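Local coordinates for protein Orf34 (Pseudomonas syringae pv. syringae, PDB 5KLP) that acetylates serine, threonine and lysine residues of proteins such as host tubulin with acetyl-CoA, uses inositol hexakisphosphate as cofactor, and so impairs host immunity, at residues N28-Y33 with R335-A340; M21-K26 with F328-I333; L160-L165 with S241-G246; P137-T142 with S168-S173. The protein carries 10 engineered substitutions. One frame throughout, in Å; residues are numbered along the deposited sequence.

Contact 1 of 4, residues N28-Y33 with R335-A340. Engineered in segment 335-340: Ala-339 (natural residue Glu), Ala-340 (natural residue Glu). With IHP (inositol hexakisphosphate), chain D.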
# COMPACT_ATOMS: atom_id res chain seq x y z
N ASN A 28 -2.99 -23.39 -6.62
CA ASN A 28 -3.56 -24.68 -6.21
C ASN A 28 -4.30 -24.61 -4.87
O ASN A 28 -5.30 -25.31 -4.67
CB ASN A 28 -2.46 -25.73 -6.16
CG ASN A 28 -1.86 -26.00 -7.53
OD1 ASN A 28 -2.48 -25.70 -8.55
ND2 ASN A 28 -0.66 -26.58 -7.56
N ASP A 29 -3.81 -23.80 -3.95
CA ASP A 29 -4.46 -23.62 -2.66
C ASP A 29 -5.82 -22.93 -2.81
O ASP A 29 -6.76 -23.23 -2.08
CB ASP A 29 -3.56 -22.85 -1.70
CG ASP A 29 -2.39 -23.67 -1.20
OD1 ASP A 29 -2.46 -24.92 -1.28
OD2 ASP A 29 -1.40 -23.08 -0.72
N LEU A 30 -5.92 -21.99 -3.74
CA LEU A 30 -7.13 -21.20 -3.86
C LEU A 30 -8.20 -21.94 -4.67
O LEU A 30 -9.39 -21.85 -4.36
CB LEU A 30 -6.84 -19.84 -4.50
CG LEU A 30 -8.10 -18.99 -4.75
CD1 LEU A 30 -8.88 -18.78 -3.46
CD2 LEU A 30 -7.79 -17.66 -5.42
N LYS A 31 -7.76 -22.69 -5.68
CA LYS A 31 -8.67 -23.31 -6.65
C LYS A 31 -9.89 -24.05 -6.07
O LYS A 31 -11.01 -23.80 -6.53
CB LYS A 31 -7.86 -24.26 -7.54
CG LYS A 31 -8.57 -24.66 -8.80
CD LYS A 31 -7.57 -25.01 -9.88
CE LYS A 31 -6.57 -23.89 -10.05
NZ LYS A 31 -5.50 -24.28 -11.02
N PRO A 32 -9.70 -24.95 -5.09
CA PRO A 32 -10.90 -25.64 -4.58
C PRO A 32 -11.90 -24.69 -3.92
O PRO A 32 -13.11 -24.93 -4.01
CB PRO A 32 -10.33 -26.64 -3.55
CG PRO A 32 -9.02 -26.09 -3.17
CD PRO A 32 -8.49 -25.40 -4.39
N TYR A 33 -11.42 -23.63 -3.27
CA TYR A 33 -12.34 -22.68 -2.67
C TYR A 33 -13.17 -21.99 -3.73
O TYR A 33 -14.37 -21.80 -3.57
CB TYR A 33 -11.59 -21.62 -1.86
CG TYR A 33 -10.88 -22.13 -0.62
CD1 TYR A 33 -11.59 -22.35 0.56
CD2 TYR A 33 -9.51 -22.35 -0.63
CE1 TYR A 33 -10.94 -22.79 1.70
CE2 TYR A 33 -8.86 -22.79 0.51
CZ TYR A 33 -9.58 -23.01 1.67
OH TYR A 33 -8.93 -23.46 2.80
N ARG A 335 -8.48 -16.34 2.02
CA ARG A 335 -8.87 -16.01 3.39
C ARG A 335 -10.36 -15.67 3.47
O ARG A 335 -11.03 -16.06 4.42
CB ARG A 335 -8.01 -14.87 3.92
CG ARG A 335 -6.62 -15.34 4.30
CD ARG A 335 -5.69 -14.16 4.62
NE ARG A 335 -4.35 -14.64 4.91
CZ ARG A 335 -3.31 -13.85 5.17
NH1 ARG A 335 -3.46 -12.53 5.18
NH2 ARG A 335 -2.12 -14.39 5.42
N VAL A 336 -10.87 -14.94 2.48
CA VAL A 336 -12.30 -14.62 2.47
C VAL A 336 -13.15 -15.88 2.31
O VAL A 336 -14.08 -16.11 3.09
CB VAL A 336 -12.64 -13.63 1.36
CG1 VAL A 336 -14.15 -13.45 1.28
CG2 VAL A 336 -11.97 -12.30 1.65
N LEU A 337 -12.80 -16.71 1.33
CA LEU A 337 -13.61 -17.90 1.04
C LEU A 337 -13.52 -18.91 2.16
O LEU A 337 -14.47 -19.67 2.42
CB LEU A 337 -13.20 -18.53 -0.30
CG LEU A 337 -13.56 -17.69 -1.52
CD1 LEU A 337 -13.11 -18.37 -2.81
CD2 LEU A 337 -15.07 -17.40 -1.55
N ALA A 338 -12.38 -18.93 2.85
CA ALA A 338 -12.18 -19.85 3.96
C ALA A 338 -13.19 -19.56 5.08
O ALA A 338 -13.73 -20.48 5.71
CB ALA A 338 -10.76 -19.76 4.49
N ALA A 339 -13.45 -18.28 5.33
CA ALA A 339 -14.48 -17.93 6.31
C ALA A 339 -15.86 -18.37 5.82
O ALA A 339 -16.69 -18.84 6.59
CB ALA A 339 -14.46 -16.43 6.58
N ALA A 340 -16.11 -18.21 4.52
CA ALA A 340 -17.42 -18.53 3.97
C ALA A 340 -17.65 -20.04 3.89
O ALA A 340 -18.79 -20.51 3.85
CB ALA A 340 -17.58 -17.89 2.59
C1 IHP D . 1.04 -14.76 5.87
C2 IHP D . 1.33 -13.58 4.84
C3 IHP D . 2.23 -13.77 3.55
C4 IHP D . 2.89 -15.22 3.44
C5 IHP D . 3.02 -16.06 4.70
C6 IHP D . 1.61 -16.11 5.28
O11 IHP D . 1.44 -14.49 7.08
P1 IHP D . 0.59 -14.40 8.54
O21 IHP D . 1.12 -13.24 9.39
O31 IHP D . 0.79 -15.70 9.33
O41 IHP D . -0.91 -14.21 8.39
O12 IHP D . 1.64 -12.39 5.46
P2 IHP D . 0.57 -11.11 5.24
O22 IHP D . -0.82 -11.50 5.77
O32 IHP D . 1.00 -9.80 5.91
O42 IHP D . 0.38 -10.88 3.72
O13 IHP D . 3.11 -12.86 3.60
P3 IHP D . 3.55 -11.54 2.65
O23 IHP D . 2.52 -10.45 2.40
O33 IHP D . 4.59 -11.04 3.66
O43 IHP D . 4.21 -11.92 1.32
O14 IHP D . 4.07 -15.18 2.81
P4 IHP D . 4.25 -15.53 1.23
O24 IHP D . 3.82 -14.35 0.35
O34 IHP D . 5.70 -15.93 0.89
O44 IHP D . 3.37 -16.73 0.84
O15 IHP D . 4.01 -15.72 5.54
P5 IHP D . 5.37 -16.71 5.83
O25 IHP D . 5.45 -17.84 4.79
O35 IHP D . 6.68 -15.89 5.74
O45 IHP D . 5.32 -17.37 7.21
O16 IHP D . 1.51 -17.09 6.18
P6 IHP D . 0.18 -18.01 6.42
O26 IHP D . -0.52 -18.28 5.09
O36 IHP D . 0.54 -19.35 7.07
O46 IHP D . -0.81 -17.30 7.35
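Tyr-33 lies over the last turns of helix 324-340 and meets it at two levels. Its CB sits against Leu-337 CD1 (3.7 Å), while farther out CE1 comes to 3.9 Å from Ala-338 CA, which lies oblique to the ring. With CG beside the backbone N (chi1 -67°), the ring swings back along its own helix, and Leu-30 O falls in the ring plane at its edge. One turn earlier, Leu-30 adds a looser touch, its CD1 4.3 Å from Leu-337 CD1.

Behind this apolar layer, Leu-337 also rests on Ile-41 of helix 40-53, and Tyr-33 O accepts a hydrogen bond from Gln-341. The CB of Arg-335 points away from residues 28-33, and its extended chain carries the guanidinium to inositol hexakisphosphate, where NH1 (2.9 Å) and NH2 (3.2 Å) both donate to O22, the NH1 bond being the straighter at 157°. Glu-76 and Glu-332 form salt bridges to the same NH1 and help fix its position. Here the two helical segments run in roughly the same direction, their axes 40° apart: a packed pair of terminal helices, one of which supplies a basic arm to the cofactor pocket.

Contact 2 of 4, residues M21-K26 with F328-I333. With IHP (inositol hexakisphosphate), chain D.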
# COMPACT_ATOMS: atom_id res chain seq x y z
N MSE A 21 6.81 -21.83 -9.24
CA MSE A 21 6.25 -22.84 -8.35
C MSE A 21 5.58 -22.23 -7.11
O MSE A 21 4.53 -22.71 -6.68
CB MSE A 21 7.34 -23.84 -7.92
CG MSE A 21 6.82 -25.05 -7.17
SE MSE A 21 5.62 -26.21 -8.23
CE MSE A 21 4.01 -26.07 -7.11
N ARG A 22 6.16 -21.16 -6.56
CA ARG A 22 5.55 -20.49 -5.41
C ARG A 22 4.17 -19.95 -5.73
O ARG A 22 3.23 -20.06 -4.93
CB ARG A 22 6.43 -19.35 -4.90
CG ARG A 22 7.71 -19.80 -4.21
CD ARG A 22 7.40 -20.17 -2.76
NE ARG A 22 7.32 -18.99 -1.91
CZ ARG A 22 8.34 -18.21 -1.56
NH1 ARG A 22 9.56 -18.48 -2.00
NH2 ARG A 22 8.13 -17.16 -0.78
N LEU A 23 4.04 -19.39 -6.92
CA LEU A 23 2.76 -18.84 -7.37
C LEU A 23 1.77 -19.96 -7.65
O LEU A 23 0.61 -19.87 -7.27
CB LEU A 23 2.96 -18.00 -8.63
CG LEU A 23 1.86 -17.04 -9.06
CD1 LEU A 23 1.40 -16.13 -7.93
CD2 LEU A 23 2.37 -16.21 -10.24
N GLN A 24 2.24 -21.03 -8.28
CA GLN A 24 1.40 -22.18 -8.60
C GLN A 24 0.82 -22.81 -7.34
O GLN A 24 -0.31 -23.30 -7.34
CB GLN A 24 2.19 -23.22 -9.42
CG GLN A 24 1.38 -24.42 -9.88
CD GLN A 24 0.21 -24.05 -10.78
OE1 GLN A 24 -0.95 -24.23 -10.42
NE2 GLN A 24 0.51 -23.53 -11.95
N GLN A 25 1.59 -22.81 -6.26
CA GLN A 25 1.12 -23.37 -5.01
C GLN A 25 -0.02 -22.49 -4.47
O GLN A 25 -1.01 -22.99 -3.92
CB GLN A 25 2.26 -23.46 -4.01
CG GLN A 25 2.01 -24.23 -2.73
CD GLN A 25 1.58 -25.68 -2.97
OE1 GLN A 25 2.07 -26.34 -3.88
NE2 GLN A 25 0.77 -26.22 -2.06
N LYS A 26 0.11 -21.18 -4.64
CA LYS A 26 -0.97 -20.30 -4.21
C LYS A 26 -2.20 -20.47 -5.11
O LYS A 26 -3.32 -20.39 -4.63
CB LYS A 26 -0.51 -18.84 -4.19
CG LYS A 26 0.51 -18.55 -3.10
CD LYS A 26 0.88 -17.08 -3.11
CE LYS A 26 1.85 -16.72 -1.99
NZ LYS A 26 1.18 -16.34 -0.71
N PHE A 328 -0.40 -12.45 -3.55
CA PHE A 328 -1.06 -11.87 -2.38
C PHE A 328 -2.59 -11.82 -2.60
O PHE A 328 -3.36 -12.10 -1.68
CB PHE A 328 -0.50 -10.47 -2.07
CG PHE A 328 -1.22 -9.77 -0.95
CD1 PHE A 328 -1.09 -10.21 0.36
CD2 PHE A 328 -2.07 -8.71 -1.21
CE1 PHE A 328 -1.77 -9.58 1.40
CE2 PHE A 328 -2.76 -8.09 -0.19
CZ PHE A 328 -2.61 -8.52 1.12
N ARG A 329 -3.02 -11.48 -3.81
CA ARG A 329 -4.45 -11.42 -4.10
C ARG A 329 -5.10 -12.80 -3.92
O ARG A 329 -6.18 -12.89 -3.35
CB ARG A 329 -4.72 -10.88 -5.50
CG ARG A 329 -6.22 -10.77 -5.85
CD ARG A 329 -6.41 -9.90 -7.11
NE ARG A 329 -5.25 -10.08 -7.96
CZ ARG A 329 -4.50 -9.11 -8.48
NH1 ARG A 329 -4.79 -7.83 -8.30
NH2 ARG A 329 -3.46 -9.46 -9.20
N LEU A 330 -4.45 -13.85 -4.41
CA LEU A 330 -4.93 -15.21 -4.24
C LEU A 330 -5.05 -15.56 -2.75
O LEU A 330 -6.01 -16.20 -2.32
CB LEU A 330 -3.98 -16.19 -4.94
CG LEU A 330 -3.78 -15.95 -6.45
CD1 LEU A 330 -2.86 -16.99 -7.05
CD2 LEU A 330 -5.12 -15.94 -7.19
N GLN A 331 -4.06 -15.14 -1.97
CA GLN A 331 -4.06 -15.35 -0.53
C GLN A 331 -5.26 -14.69 0.14
O GLN A 331 -5.90 -15.29 1.01
CB GLN A 331 -2.76 -14.82 0.07
CG GLN A 331 -2.80 -14.67 1.57
CD GLN A 331 -1.55 -13.97 2.09
OE1 GLN A 331 -0.47 -14.56 2.17
NE2 GLN A 331 -1.69 -12.68 2.42
N GLU A 332 -5.56 -13.46 -0.27
CA GLU A 332 -6.66 -12.71 0.33
C GLU A 332 -8.03 -13.32 -0.00
O GLU A 332 -8.90 -13.41 0.85
CB GLU A 332 -6.60 -11.26 -0.10
CG GLU A 332 -5.36 -10.57 0.42
CD GLU A 332 -5.20 -10.79 1.91
OE1 GLU A 332 -5.91 -10.11 2.68
OE2 GLU A 332 -4.37 -11.65 2.31
N ILE A 333 -8.20 -13.73 -1.25
CA ILE A 333 -9.46 -14.34 -1.68
C ILE A 333 -9.67 -15.65 -0.93
O ILE A 333 -10.76 -15.92 -0.41
CB ILE A 333 -9.47 -14.56 -3.19
CG1 ILE A 333 -9.37 -13.20 -3.90
CG2 ILE A 333 -10.72 -15.32 -3.64
CD1 ILE A 333 -9.25 -13.30 -5.39
C1 IHP D . 1.04 -14.76 5.87
C2 IHP D . 1.33 -13.58 4.84
C3 IHP D . 2.23 -13.77 3.55
C4 IHP D . 2.89 -15.22 3.44
C5 IHP D . 3.02 -16.06 4.70
C6 IHP D . 1.61 -16.11 5.28
O11 IHP D . 1.44 -14.49 7.08
P1 IHP D . 0.59 -14.40 8.54
O21 IHP D . 1.12 -13.24 9.39
O31 IHP D . 0.79 -15.70 9.33
O41 IHP D . -0.91 -14.21 8.39
O12 IHP D . 1.64 -12.39 5.46
P2 IHP D . 0.57 -11.11 5.24
O22 IHP D . -0.82 -11.50 5.77
O32 IHP D . 1.00 -9.80 5.91
O42 IHP D . 0.38 -10.88 3.72
O13 IHP D . 3.11 -12.86 3.60
P3 IHP D . 3.55 -11.54 2.65
O23 IHP D . 2.52 -10.45 2.40
O33 IHP D . 4.59 -11.04 3.66
O43 IHP D . 4.21 -11.92 1.32
O14 IHP D . 4.07 -15.18 2.81
P4 IHP D . 4.25 -15.53 1.23
O24 IHP D . 3.82 -14.35 0.35
O34 IHP D . 5.70 -15.93 0.89
O44 IHP D . 3.37 -16.73 0.84
O15 IHP D . 4.01 -15.72 5.54
P5 IHP D . 5.37 -16.71 5.83
O25 IHP D . 5.45 -17.84 4.79
O35 IHP D . 6.68 -15.89 5.74
O45 IHP D . 5.32 -17.37 7.21
O16 IHP D . 1.51 -17.09 6.18
P6 IHP D . 0.18 -18.01 6.42
O26 IHP D . -0.52 -18.28 5.09
O36 IHP D . 0.54 -19.35 7.07
O46 IHP D . -0.81 -17.30 7.35
O HOH W 1 1.17 -13.78 -0.19
O HOH W 2 -0.38 -17.39 1.93
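Lys-26 and Leu-330 meet where helix 21-36 and helix 324-340 run side by side in the same direction. Leu-330 CD1 lies against the start of the lysine, 4.0 Å from Lys-26 C and nearly as close to its CB, while Leu-23 CD1 reaches the same methyl more loosely. Ala-52 of helix 40-53 and Ile-27 also pack on Leu-330, closing the apolar side of the contact.

From that greasy base Lys-26 runs out straight and turns only at its last bond (chi4 -89°), which brings NZ to 2.7 Å from O44 of inositol hexakisphosphate; O24 of the same phosphate is a long, weak second acceptor. NZ also donates to a water at 2.6 Å, which lies near Gln-331 OE1. A second water accepts a weak bond from NZ and donates to Gln-331 OE1 (2.8 Å) and to O26 of the cofactor, so lysine and glutamine are linked through solvent, NZ and OE1 being 3.8 Å apart.

Gln-331 uses both N-H groups of its amide. NE2 donates to O42 of the cofactor at 3.0 Å and, almost straight at 171°, to Glu-332 OE2, which it meets nearly along the C-O axis and close to the amide plane. This pins the amide's rotation. Arg-22, on the first turn, bends its chain to the cofactor, its NH2 donating in plane to O34 at 3.2 Å.

Part of the tie between the two chain ends therefore passes through phosphate and water; the bound cofactor probably neutralises the basic groups gathered here and helps hold these helices together, consistent with its allosteric role.

Contact 3 of 4, residues L160-L165 with S241-G246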
# COMPACT_ATOMS: atom_id res chain seq x y z
N LEU A 160 -5.09 17.51 -3.67
CA LEU A 160 -6.49 17.64 -3.30
C LEU A 160 -6.71 17.09 -1.88
O LEU A 160 -7.35 17.73 -1.04
CB LEU A 160 -7.41 16.93 -4.31
CG LEU A 160 -8.92 17.00 -4.05
CD1 LEU A 160 -9.41 18.46 -4.05
CD2 LEU A 160 -9.69 16.18 -5.08
N THR A 161 -6.18 15.91 -1.60
CA THR A 161 -6.27 15.31 -0.27
C THR A 161 -5.67 16.22 0.79
O THR A 161 -6.29 16.49 1.83
CB THR A 161 -5.57 13.94 -0.25
OG1 THR A 161 -6.15 13.10 -1.24
CG2 THR A 161 -5.71 13.25 1.13
N LEU A 162 -4.47 16.73 0.52
CA LEU A 162 -3.80 17.63 1.46
C LEU A 162 -4.62 18.89 1.68
O LEU A 162 -4.76 19.39 2.81
CB LEU A 162 -2.40 17.98 0.96
CG LEU A 162 -1.40 16.82 0.86
CD1 LEU A 162 -0.08 17.29 0.23
CD2 LEU A 162 -1.13 16.23 2.24
N GLU A 163 -5.15 19.43 0.59
CA GLU A 163 -5.94 20.66 0.69
C GLU A 163 -7.16 20.45 1.58
O GLU A 163 -7.47 21.28 2.45
CB GLU A 163 -6.36 21.11 -0.71
CG GLU A 163 -7.16 22.39 -0.73
CD GLU A 163 -7.76 22.65 -2.10
OE1 GLU A 163 -8.44 21.75 -2.63
OE2 GLU A 163 -7.54 23.76 -2.64
N ASP A 164 -7.84 19.34 1.36
CA ASP A 164 -9.04 19.03 2.13
C ASP A 164 -8.68 18.77 3.60
O ASP A 164 -9.37 19.25 4.49
CB ASP A 164 -9.79 17.84 1.51
CG ASP A 164 -10.46 18.20 0.17
OD1 ASP A 164 -10.85 19.38 0.00
OD2 ASP A 164 -10.62 17.31 -0.70
N LEU A 165 -7.61 18.03 3.84
CA LEU A 165 -7.15 17.80 5.21
C LEU A 165 -6.91 19.12 5.93
O LEU A 165 -7.38 19.33 7.05
CB LEU A 165 -5.86 16.96 5.19
CG LEU A 165 -6.05 15.44 5.00
CD1 LEU A 165 -4.75 14.76 4.66
CD2 LEU A 165 -6.61 14.85 6.29
N SER A 241 7.35 25.35 -5.29
CA SER A 241 6.57 24.53 -4.38
C SER A 241 5.45 23.85 -5.18
O SER A 241 4.57 24.52 -5.73
CB SER A 241 6.01 25.37 -3.23
OG SER A 241 5.47 24.55 -2.21
N VAL A 242 5.48 22.53 -5.29
CA VAL A 242 4.49 21.84 -6.13
C VAL A 242 3.54 20.98 -5.30
O VAL A 242 2.53 20.50 -5.81
CB VAL A 242 5.17 20.97 -7.21
CG1 VAL A 242 6.01 21.83 -8.14
CG2 VAL A 242 6.02 19.91 -6.56
N MSE A 243 3.88 20.79 -4.03
CA MSE A 243 2.99 20.13 -3.08
C MSE A 243 2.68 21.10 -1.94
O MSE A 243 3.55 21.87 -1.55
CB MSE A 243 3.62 18.85 -2.53
CG MSE A 243 2.79 18.19 -1.45
SE MSE A 243 3.45 16.42 -0.90
CE MSE A 243 4.77 16.95 0.42
N HIS A 244 1.46 21.07 -1.43
CA HIS A 244 1.04 22.07 -0.44
C HIS A 244 2.02 22.12 0.71
O HIS A 244 2.53 21.09 1.15
CB HIS A 244 -0.38 21.79 0.06
CG HIS A 244 -1.42 22.10 -0.96
ND1 HIS A 244 -1.60 23.36 -1.48
CD2 HIS A 244 -2.32 21.30 -1.60
CE1 HIS A 244 -2.57 23.34 -2.37
NE2 HIS A 244 -3.03 22.10 -2.46
N GLU A 245 2.32 23.33 1.15
CA GLU A 245 3.41 23.54 2.09
C GLU A 245 3.14 22.86 3.42
O GLU A 245 1.99 22.78 3.86
CB GLU A 245 3.63 25.04 2.31
N GLY A 246 4.19 22.34 4.04
CA GLY A 246 4.07 21.66 5.32
C GLY A 246 4.08 20.14 5.28
O GLY A 246 4.63 19.50 6.17
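Leu-162 meets Met-243 and His-244 on the side of helix 153-167 that faces the loop 241-246; this is the helix of a beta-alpha-beta crossover between the neighbouring parallel strands 138-143 and 175-179. The opposing segment is the irregular loop that leads from helix 230-238 into the edge strand 248-251 of the same sheet.

Starting at the base of Leu-162, CB lies near the plane of the His-244 imidazole, at its edge, 4.2 Å from CD2. CG stays beside the backbone N (chi1 -64°), which sends the branch out toward the loop. CD1 then does the closest touching: the leucine side chain crosses that of selenomethionine Met-243 at about a right angle, CD1 lying 3.8 Å from SE and closer still to CG. Leu-172 and Ala-247 pack on the same leucine.

Next along the helix, Glu-163 offers its CB obliquely to the His-244 ring, 3.9 Å from NE2. Its carboxylate stays at a distance, OE2 being 4.8 Å from NE2, where any attraction would depend on the charge of the histidine. The loop's backbone is held by Asn-159, one turn back on the helix, whose amide bonds to both Val-242 O and His-244 N.

Between the two segments themselves the touching atoms are mostly carbon, and the tightest spot is Leu-162 CD1 against Met-243 CG at 3.4 Å, shorter than usual for two carbons.

Contact 4 of 4, residues P137-T142 with S168-S173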
# COMPACT_ATOMS: atom_id res chain seq x y z
N PRO A 137 -4.60 15.04 14.67
CA PRO A 137 -4.11 13.71 14.28
C PRO A 137 -2.81 13.77 13.48
O PRO A 137 -2.45 14.82 12.96
CB PRO A 137 -5.24 13.16 13.39
CG PRO A 137 -6.40 14.06 13.64
CD PRO A 137 -5.82 15.40 13.93
N THR A 138 -2.11 12.64 13.40
CA THR A 138 -0.96 12.51 12.52
C THR A 138 -1.32 11.45 11.50
O THR A 138 -2.07 10.52 11.81
CB THR A 138 0.33 12.14 13.26
OG1 THR A 138 0.11 10.94 14.01
CG2 THR A 138 0.75 13.27 14.22
N ILE A 139 -0.83 11.61 10.28
CA ILE A 139 -1.27 10.79 9.15
C ILE A 139 -0.09 10.44 8.26
O ILE A 139 0.64 11.31 7.81
CB ILE A 139 -2.36 11.49 8.31
CG1 ILE A 139 -3.59 11.81 9.16
CG2 ILE A 139 -2.78 10.62 7.12
CD1 ILE A 139 -4.61 12.71 8.49
N ILE A 140 0.10 9.15 8.05
CA ILE A 140 1.11 8.64 7.13
C ILE A 140 0.41 8.04 5.93
O ILE A 140 -0.28 7.05 6.07
CB ILE A 140 1.97 7.57 7.79
CG1 ILE A 140 2.69 8.14 9.01
CG2 ILE A 140 2.95 6.97 6.78
CD1 ILE A 140 3.29 7.06 9.86
N ILE A 141 0.58 8.63 4.76
CA ILE A 141 0.01 8.06 3.55
C ILE A 141 1.08 7.30 2.80
O ILE A 141 2.10 7.88 2.42
CB ILE A 141 -0.59 9.14 2.66
CG1 ILE A 141 -1.74 9.85 3.37
CG2 ILE A 141 -1.07 8.53 1.32
CD1 ILE A 141 -2.15 11.14 2.70
N THR A 142 0.88 6.00 2.61
CA THR A 142 1.85 5.21 1.85
C THR A 142 1.37 5.11 0.41
O THR A 142 0.29 4.58 0.13
CB THR A 142 2.04 3.79 2.42
OG1 THR A 142 0.78 3.10 2.37
CG2 THR A 142 2.53 3.83 3.86
N SER A 168 -9.93 21.16 6.75
CA SER A 168 -10.69 20.56 7.85
C SER A 168 -10.02 20.79 9.22
O SER A 168 -10.58 20.44 10.26
CB SER A 168 -10.89 19.07 7.61
OG SER A 168 -9.68 18.36 7.82
N GLY A 169 -8.83 21.39 9.21
CA GLY A 169 -8.12 21.71 10.43
C GLY A 169 -6.94 20.81 10.78
O GLY A 169 -6.40 20.89 11.88
N VAL A 170 -6.53 19.96 9.86
CA VAL A 170 -5.32 19.16 10.08
C VAL A 170 -4.09 19.90 9.60
O VAL A 170 -3.99 20.21 8.41
CB VAL A 170 -5.39 17.80 9.36
CG1 VAL A 170 -4.11 17.00 9.59
CG2 VAL A 170 -6.63 17.01 9.79
N PRO A 171 -3.16 20.22 10.52
CA PRO A 171 -1.91 20.86 10.06
C PRO A 171 -1.12 19.90 9.18
O PRO A 171 -0.87 18.76 9.57
CB PRO A 171 -1.16 21.17 11.36
CG PRO A 171 -1.73 20.24 12.38
CD PRO A 171 -3.16 19.98 11.97
N LEU A 172 -0.74 20.35 7.99
CA LEU A 172 -0.07 19.47 7.04
C LEU A 172 1.33 19.10 7.53
O LEU A 172 1.95 18.18 7.01
CB LEU A 172 0.03 20.11 5.65
CG LEU A 172 -1.30 20.34 4.91
CD1 LEU A 172 -1.04 20.62 3.43
CD2 LEU A 172 -2.26 19.16 5.10
N SER A 173 1.82 19.82 8.54
CA SER A 173 3.12 19.48 9.11
C SER A 173 3.03 18.17 9.89
O SER A 173 4.04 17.63 10.32
CB SER A 173 3.64 20.60 10.00
OG SER A 173 2.77 20.79 11.10
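Val-170 meets the strand with one methyl: CG1 is 4.5 Å from Ile-139 CD1, the apolar pair, and 4.3 Å from the carbonyl Pro-137 O, so the valine fits loosely beside the start of strand 138-143. Ile-139 reaches it with its chain extended to the tip (chi2 170°), carrying CD1 out to the loop. Leu-98 of helix 91-98 packs on Pro-137, Ile-139 and Val-170 alike, and Leu-165 joins it on the isoleucine and the valine.

The segments belong to one beta-alpha-beta crossover: strand 138-143 leads into helix 153-167, and residues 168-173 bring the chain back to strand 175-179, parallel to the first and next to it in the central mixed sheet.

Backbone bonding shapes this return. Gly-169 leaves the helix with positive phi (104°) in a Schellman motif, and Val-170 N probably donates a hydrogen bond to Leu-165 O. On the strand, the backbone of Ile-139 is already paired with Gln-174 and Ala-176, just past residue 173.

Among side-chain hydrogen bonds, Ser-168 OG is bonded to Leu-165 O at the helix end, while Thr-138, whose CB points away from the loop, has its OG1 bonded to His-132 and His-211.

Overall arrangement
Contacts 1 and 2 are successive stages of one helix pair, 21-36 with 324-340, joined by Leu-30 packing on Leu-330 and Ile-333. Contact 2 is buried and mixes leucines with lysine, glutamine, waters and cofactor; contact 1 is only partly buried, with Tyr-33 packing near the chain's C-terminus. Both touch inositol hexakisphosphate. On the opposite side of the chain's centre, contacts 3 and 4 share the surroundings of helix 153-167, with Leu-172 touching both Leu-162 and His-244. Contact 4 is a sparse buried aliphatic contact against the sheet, contact 3 a partly buried one between that helix and a loop, adding selenium and an imidazole to the aliphatic packing. Centres of contacts 1 and 3 lie about 42 Å apart.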